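PDB 6WG5: ectonucleoside triphosphate diphosphohydrolase 4 from Homo sapiens, which belongs to the GDA1/CD39 family of nucleoside phosphatases, whose members share a two-domain fold related to that of actin. Local coordinates for residues 82-87 with 110-115; 134-139 with 173-178; 163-168 with 485-490. All coordinates share one frame; numbering follows the deposited sequence.

Contact 1: 82-87 with 110-115; sequences KPVVMK and LNFAAE
The first torsions of Phe112 and Met86 turn these side chains into one another: each CG lies trans to its own main-chain nitrogen, with chi1 174° in Phe112 and 169° in Met86. The benzyl group thus reaches from its helix toward the extended chain of 82-87, while Met86 runs out over the ring and then bends at chi3, which brings its methyl back to the aromatic carbons. Met86 CB sits 3.8 Å from the centroid of the Phe112 ring, only 8° off the ring normal, a CH-pi contact over one face. The thioether completes a Met-aromatic contact, with Met86 SD 4.5 Å from the same centroid in an oblique position. Met86 CE approaches Phe112 CD1 at 3.4 Å. Three successive parts of one side chain therefore follow the ring from its centre to its CD1 side. On the side of CE2 and CZ the partner changes: Val84 CG1 meets Phe112 CE2 at 3.3 Å, approaching obliquely, and Val85 O lies 3.6 Å from Phe112 CZ. Val84 is the centre of an inverse gamma turn. The case illustrates how one aromatic residue can join a helix to a strand by dispersion and ring-face contacts. Around it, Met86 pairs through its backbone with Val55 of strand 53-61, the antiparallel neighbour of strand 85-88, and Val84 does so with Met76 and packs on Val57. Met86 also touches Leu109, and His116, one turn beyond Phe112, meets both the Phe112 ring and Val84, so that helix 107-116 packs against strand 85-88 at the sheet it shares with 53-61.

Contact 2: 134-139 with 173-178; sequences GMRILP and KQEGVY
Arg136 and Glu175 form a long salt bridge in which Arg136 NH2 donates to Glu175 OE1 at 3.3 Å, and this single pair carries the direct contact between the two segments. The bond is fairly straight, with an N-H...O angle of 164°, and the oxygen lies at the edge of the guanidinium, close to its plane. The carboxylate is less ideally turned. OE1 is met on its anti side, 29° out of the carboxylate plane, and the two flat groups stand 56° apart, so one nitrogen meets one oxygen instead of a paired, fork-like bridge. The stronger polar tie of Arg136 lies outside the two segments: its NE is hydrogen-bonded to Ile170 O, which limits how the guanidinium can turn. Arg136 bends at chi3 to present this end, whereas Glu175 is extended beyond CG, and together the two side chains span 12.1 Å between Arg136 CA and Glu175 CA. Moving outward, the packing belongs mostly to neighbours. Glu175 rests on Thr132 and on Trp479 of helix 479-487, and Tyr178, one turn on, also touches Trp479 and Ala483. Met135 packs on Val169 and Ile92, while Lys173 NZ binds Leu255 O. Little surface is buried between the segments themselves, so charge rather than shape joins them. Strand 127-131, helix 140-157 and the parallel strand 167-169 make a beta-alpha-beta crossover, and the bridge spans from the short helix after the first strand to helix 172-186 after the second. The two segments carry sequences that probably correspond to the second and third apyrase conserved regions, which in this family line the cleft between the two actin-like domains.

Contact 3: 163-168 with 485-490; sequences SDSHAE and LYRTRF
Arg487 meets Ser165 most closely through its guanidinium, although even this part is not tight. Its NH1 gives a weak hydrogen bond to Ser165 O at 3.5 Å, with the oxygen near the plane of the guanidinium at its edge. The arginine reaches this carbonyl by bending at chi2 and chi3. The other side is looser: Arg487 NH2 comes no nearer than 4.0 Å to Ser165 OG, and Ser165 is exposed to solvent. Glu168 OE2, 4.4 Å from Arg487 NH1, lies off the guanidinium plane, too far and too oblique for a salt bridge, so the attraction is one of charge alone. Within 485-490 alone, Arg489 NH2 donates to Tyr486 O at 3.1 Å, and the Arg489 guanidinium has Tyr486 CZ over one face and Phe490 CE2 over the opposite face. In the 3-10 turn, His166 is held by Leu127 O through ND1 and stacks on Tyr128. The chemistry implies a link between the 3-10 turn leading into strand 167-169 and the end of helix 479-487 that rests on one weak bond and on electrostatic attraction; water would probably weaken it, and crystal packing beside Ser165, Glu168 and Arg487 may influence it.

Overall arrangement
From the N terminus, contact 1 opens and closes first, 22 residues separating its segments, and returns helix 107-116 to strand 85-88. Contact 2 then opens after strand 127-131, but before it closes at 173-178 contact 3 has begun at 163-168; contact 3 closes only at 485-490, after most of the chain, so the two cross. They also touch: strand 167-169 leads directly into helix 172-186, where Gln174 packs beside Glu168 and Tyr178 beside Tyr486. Contacts 1 and 3 reach the same mixed sheet, their nearest atoms about 10 Å apart. Contact 1 ties a helix to this sheet, contact 2 ties the helices that follow two of its strands, and contact 3 brings in helix 479-487.

Contact 1: 82-87 with 110-115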
loop_
_atom_site.group_PDB
_atom_site.type_symbol
_atom_site.label_atom_id
_atom_site.label_comp_id
_atom_site.label_asym_id
_atom_site.label_seq_id
_atom_site.Cartn_x
_atom_site.Cartn_y
_atom_site.Cartn_z
ATOM N N LYS A 82 -23.717 -4.619 3.986
ATOM C CA LYS A 82 -22.321 -4.991 4.138
ATOM C C LYS A 82 -21.622 -4.974 2.782
ATOM O O LYS A 82 -22.260 -5.210 1.751
ATOM C CB LYS A 82 -22.181 -6.390 4.752
ATOM C CG LYS A 82 -22.815 -6.539 6.122
ATOM C CD LYS A 82 -22.105 -5.694 7.167
ATOM C CE LYS A 82 -22.720 -5.891 8.542
ATOM N NZ LYS A 82 -22.021 -5.094 9.584
ATOM N N PRO A 83 -20.316 -4.711 2.749
ATOM C CA PRO A 83 -19.601 -4.739 1.468
ATOM C C PRO A 83 -19.587 -6.143 0.880
ATOM O O PRO A 83 -19.306 -7.124 1.574
ATOM C CB PRO A 83 -18.193 -4.257 1.836
ATOM C CG PRO A 83 -18.046 -4.586 3.277
ATOM C CD PRO A 83 -19.413 -4.427 3.878
ATOM N N VAL A 84 -19.900 -6.232 -0.411
ATOM C CA VAL A 84 -19.954 -7.508 -1.115
ATOM C C VAL A 84 -18.536 -8.025 -1.329
ATOM O O VAL A 84 -17.915 -7.753 -2.362
ATOM C CB VAL A 84 -20.702 -7.365 -2.454
ATOM C CG1 VAL A 84 -20.699 -8.681 -3.225
ATOM C CG2 VAL A 84 -22.127 -6.885 -2.209
ATOM N N VAL A 85 -18.021 -8.777 -0.359
ATOM C CA VAL A 85 -16.664 -9.308 -0.414
ATOM C C VAL A 85 -16.684 -10.754 0.061
ATOM O O VAL A 85 -17.445 -11.114 0.965
ATOM C CB VAL A 85 -15.692 -8.468 0.444
ATOM C CG1 VAL A 85 -14.272 -9.012 0.341
ATOM C CG2 VAL A 85 -15.738 -7.007 0.023
ATOM N N MET A 86 -15.846 -11.584 -0.559
ATOM C CA MET A 86 -15.638 -12.960 -0.133
ATOM C C MET A 86 -14.162 -13.298 -0.282
ATOM O O MET A 86 -13.483 -12.796 -1.182
ATOM C CB MET A 86 -16.487 -13.949 -0.944
ATOM C CG MET A 86 -16.115 -15.410 -0.717
ATOM S SD MET A 86 -17.277 -16.578 -1.453
ATOM C CE MET A 86 -18.564 -16.601 -0.208
ATOM N N LYS A 87 -13.671 -14.156 0.610
ATOM C CA LYS A 87 -12.270 -14.544 0.630
ATOM C C LYS A 87 -12.155 -16.058 0.710
ATOM O O LYS A 87 -12.979 -16.726 1.342
ATOM C CB LYS A 87 -11.527 -13.907 1.814
ATOM C CG LYS A 87 -11.653 -12.390 1.879
ATOM C CD LYS A 87 -10.761 -11.800 2.965
ATOM C CE LYS A 87 -10.824 -10.280 2.976
ATOM N NZ LYS A 87 -9.947 -9.693 4.028
ATOM N N LEU A 110 -16.611 -16.535 -7.921
ATOM C CA LEU A 110 -17.399 -16.026 -9.039
ATOM C C LEU A 110 -18.883 -16.316 -8.849
ATOM O O LEU A 110 -19.731 -15.489 -9.203
ATOM C CB LEU A 110 -16.891 -16.624 -10.350
ATOM C CG LEU A 110 -15.420 -16.349 -10.679
ATOM C CD1 LEU A 110 -15.059 -16.958 -12.023
ATOM C CD2 LEU A 110 -15.114 -14.856 -10.674
ATOM N N ASN A 111 -19.217 -17.485 -8.298
ATOM C CA ASN A 111 -20.608 -17.755 -7.944
ATOM C C ASN A 111 -21.111 -16.744 -6.921
ATOM O O ASN A 111 -22.267 -16.307 -6.982
ATOM C CB ASN A 111 -20.744 -19.179 -7.407
ATOM C CG ASN A 111 -20.499 -20.228 -8.473
ATOM O OD1 ASN A 111 -21.020 -20.133 -9.584
ATOM N ND2 ASN A 111 -19.696 -21.232 -8.142
ATOM N N PHE A 112 -20.254 -16.358 -5.974
ATOM C CA PHE A 112 -20.620 -15.326 -5.012
ATOM C C PHE A 112 -20.966 -14.022 -5.721
ATOM O O PHE A 112 -21.981 -13.384 -5.418
ATOM C CB PHE A 112 -19.476 -15.119 -4.019
ATOM C CG PHE A 112 -19.696 -13.983 -3.063
ATOM C CD1 PHE A 112 -20.369 -14.184 -1.870
ATOM C CD2 PHE A 112 -19.221 -12.715 -3.352
ATOM C CE1 PHE A 112 -20.568 -13.142 -0.986
ATOM C CE2 PHE A 112 -19.418 -11.668 -2.472
ATOM C CZ PHE A 112 -20.093 -11.883 -1.287
ATOM N N ALA A 113 -20.127 -13.611 -6.675
ATOM C CA ALA A 113 -20.398 -12.390 -7.425
ATOM C C ALA A 113 -21.642 -12.538 -8.292
ATOM O O ALA A 113 -22.473 -11.624 -8.357
ATOM C CB ALA A 113 -19.189 -12.027 -8.287
ATOM N N ALA A 114 -21.791 -13.686 -8.963
ATOM C CA ALA A 114 -22.937 -13.892 -9.841
ATOM C C ALA A 114 -24.250 -13.853 -9.071
ATOM O O ALA A 114 -25.289 -13.489 -9.633
ATOM C CB ALA A 114 -22.797 -15.222 -10.579
ATOM N N GLU A 115 -24.228 -14.227 -7.790
ATOM C CA GLU A 115 -25.434 -14.145 -6.973
ATOM C C GLU A 115 -25.878 -12.698 -6.797
ATOM O O GLU A 115 -27.053 -12.366 -6.995
ATOM C CB GLU A 115 -25.189 -14.796 -5.609
ATOM C CG GLU A 115 -25.715 -16.218 -5.483
ATOM C CD GLU A 115 -25.523 -16.783 -4.088
ATOM O OE1 GLU A 115 -24.600 -16.323 -3.380
ATOM O OE2 GLU A 115 -26.301 -17.680 -3.695
#

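Contact 2: 134-139 with 173-178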
loop_
_atom_site.group_PDB
_atom_site.type_symbol
_atom_site.label_atom_id
_atom_site.label_comp_id
_atom_site.label_asym_id
_atom_site.label_seq_id
_atom_site.Cartn_x
_atom_site.Cartn_y
_atom_site.Cartn_z
ATOM N N GLY A 134 2.167 -13.928 -5.080
ATOM C CA GLY A 134 2.145 -15.377 -5.187
ATOM C C GLY A 134 2.512 -15.868 -6.574
ATOM O O GLY A 134 3.235 -16.856 -6.724
ATOM N N MET A 135 2.020 -15.185 -7.607
ATOM C CA MET A 135 2.271 -15.582 -8.986
ATOM C C MET A 135 3.523 -14.946 -9.573
ATOM O O MET A 135 4.029 -15.432 -10.591
ATOM C CB MET A 135 1.070 -15.214 -9.861
ATOM C CG MET A 135 -0.171 -16.048 -9.591
ATOM S SD MET A 135 -0.200 -17.579 -10.541
ATOM C CE MET A 135 -0.446 -16.945 -12.202
ATOM N N ARG A 136 4.032 -13.877 -8.958
ATOM C CA ARG A 136 5.192 -13.182 -9.507
ATOM C C ARG A 136 6.441 -14.053 -9.449
ATOM O O ARG A 136 7.282 -14.000 -10.356
ATOM C CB ARG A 136 5.420 -11.875 -8.751
ATOM C CG ARG A 136 5.299 -10.625 -9.602
ATOM C CD ARG A 136 5.369 -9.386 -8.728
ATOM N NE ARG A 136 4.046 -8.826 -8.461
ATOM C CZ ARG A 136 3.708 -8.182 -7.348
ATOM N NH1 ARG A 136 4.585 -8.022 -6.364
ATOM N NH2 ARG A 136 2.478 -7.704 -7.210
ATOM N N ILE A 137 6.585 -14.858 -8.392
ATOM C CA ILE A 137 7.788 -15.667 -8.212
ATOM C C ILE A 137 7.673 -17.047 -8.845
ATOM O O ILE A 137 8.620 -17.838 -8.751
ATOM C CB ILE A 137 8.153 -15.821 -6.718
ATOM C CG1 ILE A 137 6.926 -16.217 -5.890
ATOM C CG2 ILE A 137 8.781 -14.531 -6.197
ATOM C CD1 ILE A 137 7.243 -16.567 -4.448
ATOM N N LEU A 138 6.550 -17.364 -9.485
ATOM C CA LEU A 138 6.467 -18.601 -10.242
ATOM C C LEU A 138 7.237 -18.468 -11.551
ATOM O O LEU A 138 7.439 -17.360 -12.054
ATOM C CB LEU A 138 5.013 -18.956 -10.540
ATOM C CG LEU A 138 4.095 -19.401 -9.397
ATOM C CD1 LEU A 138 2.844 -20.054 -9.976
ATOM C CD2 LEU A 138 4.795 -20.351 -8.434
ATOM N N PRO A 139 7.684 -19.584 -12.124
ATOM C CA PRO A 139 8.280 -19.519 -13.461
ATOM C C PRO A 139 7.271 -18.980 -14.464
ATOM O O PRO A 139 6.094 -19.350 -14.447
ATOM C CB PRO A 139 8.660 -20.975 -13.757
ATOM C CG PRO A 139 8.738 -21.632 -12.417
ATOM C CD PRO A 139 7.707 -20.951 -11.578
ATOM N N LYS A 173 4.897 -2.432 -8.877
ATOM C CA LYS A 173 4.713 -1.032 -9.238
ATOM C C LYS A 173 3.247 -0.737 -9.531
ATOM O O LYS A 173 2.698 0.269 -9.070
ATOM C CB LYS A 173 5.586 -0.694 -10.447
ATOM C CG LYS A 173 5.614 0.774 -10.836
ATOM C CD LYS A 173 5.800 0.916 -12.336
ATOM C CE LYS A 173 6.540 2.186 -12.710
ATOM N NZ LYS A 173 6.832 2.213 -14.173
ATOM N N GLN A 174 2.590 -1.612 -10.299
ATOM C CA GLN A 174 1.171 -1.425 -10.585
ATOM C C GLN A 174 0.340 -1.498 -9.310
ATOM O O GLN A 174 -0.622 -0.741 -9.140
ATOM C CB GLN A 174 0.686 -2.473 -11.587
ATOM C CG GLN A 174 1.300 -2.361 -12.968
ATOM C CD GLN A 174 0.782 -3.427 -13.916
ATOM O OE1 GLN A 174 1.342 -4.522 -14.006
ATOM N NE2 GLN A 174 -0.298 -3.114 -14.621
ATOM N N GLU A 175 0.691 -2.414 -8.405
ATOM C CA GLU A 175 -0.042 -2.517 -7.149
ATOM C C GLU A 175 0.074 -1.227 -6.348
ATOM O O GLU A 175 -0.905 -0.766 -5.750
ATOM C CB GLU A 175 0.475 -3.705 -6.339
ATOM C CG GLU A 175 -0.489 -4.193 -5.274
ATOM C CD GLU A 175 0.101 -5.294 -4.413
ATOM O OE1 GLU A 175 1.129 -5.883 -4.816
ATOM O OE2 GLU A 175 -0.463 -5.569 -3.333
ATOM N N GLY A 176 1.264 -0.624 -6.334
ATOM C CA GLY A 176 1.431 0.646 -5.648
ATOM C C GLY A 176 0.622 1.762 -6.281
ATOM O O GLY A 176 0.011 2.571 -5.580
ATOM N N VAL A 177 0.608 1.822 -7.616
ATOM C CA VAL A 177 -0.190 2.836 -8.303
ATOM C C VAL A 177 -1.666 2.657 -7.969
ATOM O O VAL A 177 -2.357 3.612 -7.596
ATOM C CB VAL A 177 0.052 2.777 -9.822
ATOM C CG1 VAL A 177 -0.843 3.782 -10.550
ATOM C CG2 VAL A 177 1.512 3.054 -10.137
ATOM N N TYR A 178 -2.171 1.427 -8.100
ATOM C CA TYR A 178 -3.579 1.174 -7.808
ATOM C C TYR A 178 -3.928 1.574 -6.379
ATOM O O TYR A 178 -4.986 2.164 -6.134
ATOM C CB TYR A 178 -3.908 -0.302 -8.041
ATOM C CG TYR A 178 -3.903 -0.737 -9.495
ATOM C CD1 TYR A 178 -4.218 0.152 -10.516
ATOM C CD2 TYR A 178 -3.593 -2.046 -9.843
ATOM C CE1 TYR A 178 -4.219 -0.248 -11.838
ATOM C CE2 TYR A 178 -3.592 -2.454 -11.162
ATOM C CZ TYR A 178 -3.907 -1.552 -12.155
ATOM O OH TYR A 178 -3.906 -1.954 -13.471
#

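Contact 3: 163-168 with 485-490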
loop_
_atom_site.group_PDB
_atom_site.type_symbol
_atom_site.label_atom_id
_atom_site.label_comp_id
_atom_site.label_asym_id
_atom_site.label_seq_id
_atom_site.Cartn_x
_atom_site.Cartn_y
_atom_site.Cartn_z
ATOM N N SER A 163 -11.718 -11.261 -21.029
ATOM C CA SER A 163 -10.847 -11.428 -22.183
ATOM C C SER A 163 -9.415 -11.642 -21.704
ATOM O O SER A 163 -9.137 -11.690 -20.502
ATOM C CB SER A 163 -10.931 -10.215 -23.117
ATOM O OG SER A 163 -12.259 -10.011 -23.567
ATOM N N ASP A 164 -8.499 -11.768 -22.667
ATOM C CA ASP A 164 -7.094 -11.997 -22.345
ATOM C C ASP A 164 -6.561 -10.927 -21.399
ATOM O O ASP A 164 -5.882 -11.231 -20.413
ATOM C CB ASP A 164 -6.269 -12.037 -23.633
ATOM C CG ASP A 164 -4.775 -12.060 -23.370
ATOM O OD1 ASP A 164 -4.348 -12.720 -22.399
ATOM O OD2 ASP A 164 -4.028 -11.413 -24.134
ATOM N N SER A 165 -6.862 -9.659 -21.688
ATOM C CA SER A 165 -6.350 -8.562 -20.876
ATOM C C SER A 165 -6.957 -8.534 -19.478
ATOM O O SER A 165 -6.402 -7.876 -18.592
ATOM C CB SER A 165 -6.612 -7.227 -21.573
ATOM O OG SER A 165 -7.964 -7.120 -21.983
ATOM N N HIS A 166 -8.074 -9.229 -19.258
ATOM C CA HIS A 166 -8.756 -9.175 -17.970
ATOM C C HIS A 166 -8.092 -10.047 -16.913
ATOM O O HIS A 166 -8.301 -9.812 -15.718
ATOM C CB HIS A 166 -10.219 -9.588 -18.139
ATOM C CG HIS A 166 -11.038 -8.603 -18.917
ATOM N ND1 HIS A 166 -12.194 -8.039 -18.421
ATOM C CD2 HIS A 166 -10.866 -8.079 -20.154
ATOM C CE1 HIS A 166 -12.699 -7.212 -19.319
ATOM N NE2 HIS A 166 -11.911 -7.218 -20.380
ATOM N N ALA A 167 -7.310 -11.043 -17.317
ATOM C CA ALA A 167 -6.555 -11.887 -16.397
ATOM C C ALA A 167 -5.077 -11.567 -16.567
ATOM O O ALA A 167 -4.539 -11.681 -17.674
ATOM C CB ALA A 167 -6.826 -13.367 -16.659
ATOM N N GLU A 168 -4.425 -11.172 -15.478
ATOM C CA GLU A 168 -3.077 -10.635 -15.574
ATOM C C GLU A 168 -2.384 -10.741 -14.224
ATOM O O GLU A 168 -3.026 -10.674 -13.171
ATOM C CB GLU A 168 -3.114 -9.175 -16.048
ATOM C CG GLU A 168 -1.783 -8.438 -15.996
ATOM C CD GLU A 168 -1.929 -6.964 -16.312
ATOM O OE1 GLU A 168 -0.897 -6.296 -16.540
ATOM O OE2 GLU A 168 -3.079 -6.472 -16.327
ATOM N N LEU A 485 -11.155 1.443 -10.987
ATOM C CA LEU A 485 -11.297 2.826 -11.424
ATOM C C LEU A 485 -10.462 3.095 -12.668
ATOM O O LEU A 485 -10.891 3.824 -13.570
ATOM C CB LEU A 485 -10.899 3.770 -10.288
ATOM C CG LEU A 485 -11.220 5.255 -10.463
ATOM C CD1 LEU A 485 -12.721 5.482 -10.573
ATOM C CD2 LEU A 485 -10.644 6.051 -9.302
ATOM N N TYR A 486 -9.268 2.505 -12.739
ATOM C CA TYR A 486 -8.408 2.710 -13.899
ATOM C C TYR A 486 -8.881 1.899 -15.100
ATOM O O TYR A 486 -8.856 2.394 -16.232
ATOM C CB TYR A 486 -6.962 2.352 -13.554
ATOM C CG TYR A 486 -5.985 2.674 -14.661
ATOM C CD1 TYR A 486 -5.449 1.671 -15.458
ATOM C CD2 TYR A 486 -5.608 3.984 -14.920
ATOM C CE1 TYR A 486 -4.561 1.964 -16.474
ATOM C CE2 TYR A 486 -4.721 4.286 -15.934
ATOM C CZ TYR A 486 -4.201 3.273 -16.708
ATOM O OH TYR A 486 -3.315 3.572 -17.721
ATOM N N ARG A 487 -9.321 0.657 -14.880
ATOM C CA ARG A 487 -9.720 -0.188 -16.003
ATOM C C ARG A 487 -11.012 0.298 -16.654
ATOM O O ARG A 487 -11.204 0.103 -17.858
ATOM C CB ARG A 487 -9.871 -1.640 -15.548
ATOM C CG ARG A 487 -8.579 -2.302 -15.051
ATOM C CD ARG A 487 -7.456 -2.244 -16.085
ATOM N NE ARG A 487 -7.856 -2.796 -17.378
ATOM C CZ ARG A 487 -7.697 -4.067 -17.744
ATOM N NH1 ARG A 487 -7.141 -4.947 -16.920
ATOM N NH2 ARG A 487 -8.098 -4.460 -18.946
ATOM N N THR A 488 -11.901 0.935 -15.889
ATOM C CA THR A 488 -13.185 1.398 -16.401
ATOM C C THR A 488 -13.164 2.873 -16.791
ATOM O O THR A 488 -14.227 3.469 -16.991
ATOM C CB THR A 488 -14.290 1.158 -15.368
ATOM O OG1 THR A 488 -14.004 1.890 -14.170
ATOM C CG2 THR A 488 -14.415 -0.319 -15.038
ATOM N N ARG A 489 -11.978 3.470 -16.919
ATOM C CA ARG A 489 -11.884 4.919 -17.072
ATOM C C ARG A 489 -12.475 5.424 -18.384
ATOM O O ARG A 489 -12.740 6.626 -18.502
ATOM C CB ARG A 489 -10.424 5.356 -16.960
ATOM C CG ARG A 489 -9.534 4.896 -18.105
ATOM C CD ARG A 489 -8.071 4.977 -17.703
ATOM N NE ARG A 489 -7.152 4.852 -18.830
ATOM C CZ ARG A 489 -6.688 3.698 -19.307
ATOM N NH1 ARG A 489 -5.844 3.703 -20.329
ATOM N NH2 ARG A 489 -7.065 2.543 -18.774
ATOM N N PHE A 490 -12.691 4.550 -19.367
ATOM C CA PHE A 490 -13.217 4.975 -20.658
ATOM C C PHE A 490 -14.728 4.825 -20.778
ATOM O O PHE A 490 -15.312 5.395 -21.705
ATOM C CB PHE A 490 -12.536 4.193 -21.791
ATOM C CG PHE A 490 -11.096 4.566 -22.007
ATOM C CD1 PHE A 490 -10.719 5.896 -22.119
ATOM C CD2 PHE A 490 -10.118 3.588 -22.091
ATOM C CE1 PHE A 490 -9.397 6.243 -22.313
ATOM C CE2 PHE A 490 -8.794 3.928 -22.284
ATOM C CZ PHE A 490 -8.434 5.258 -22.395
#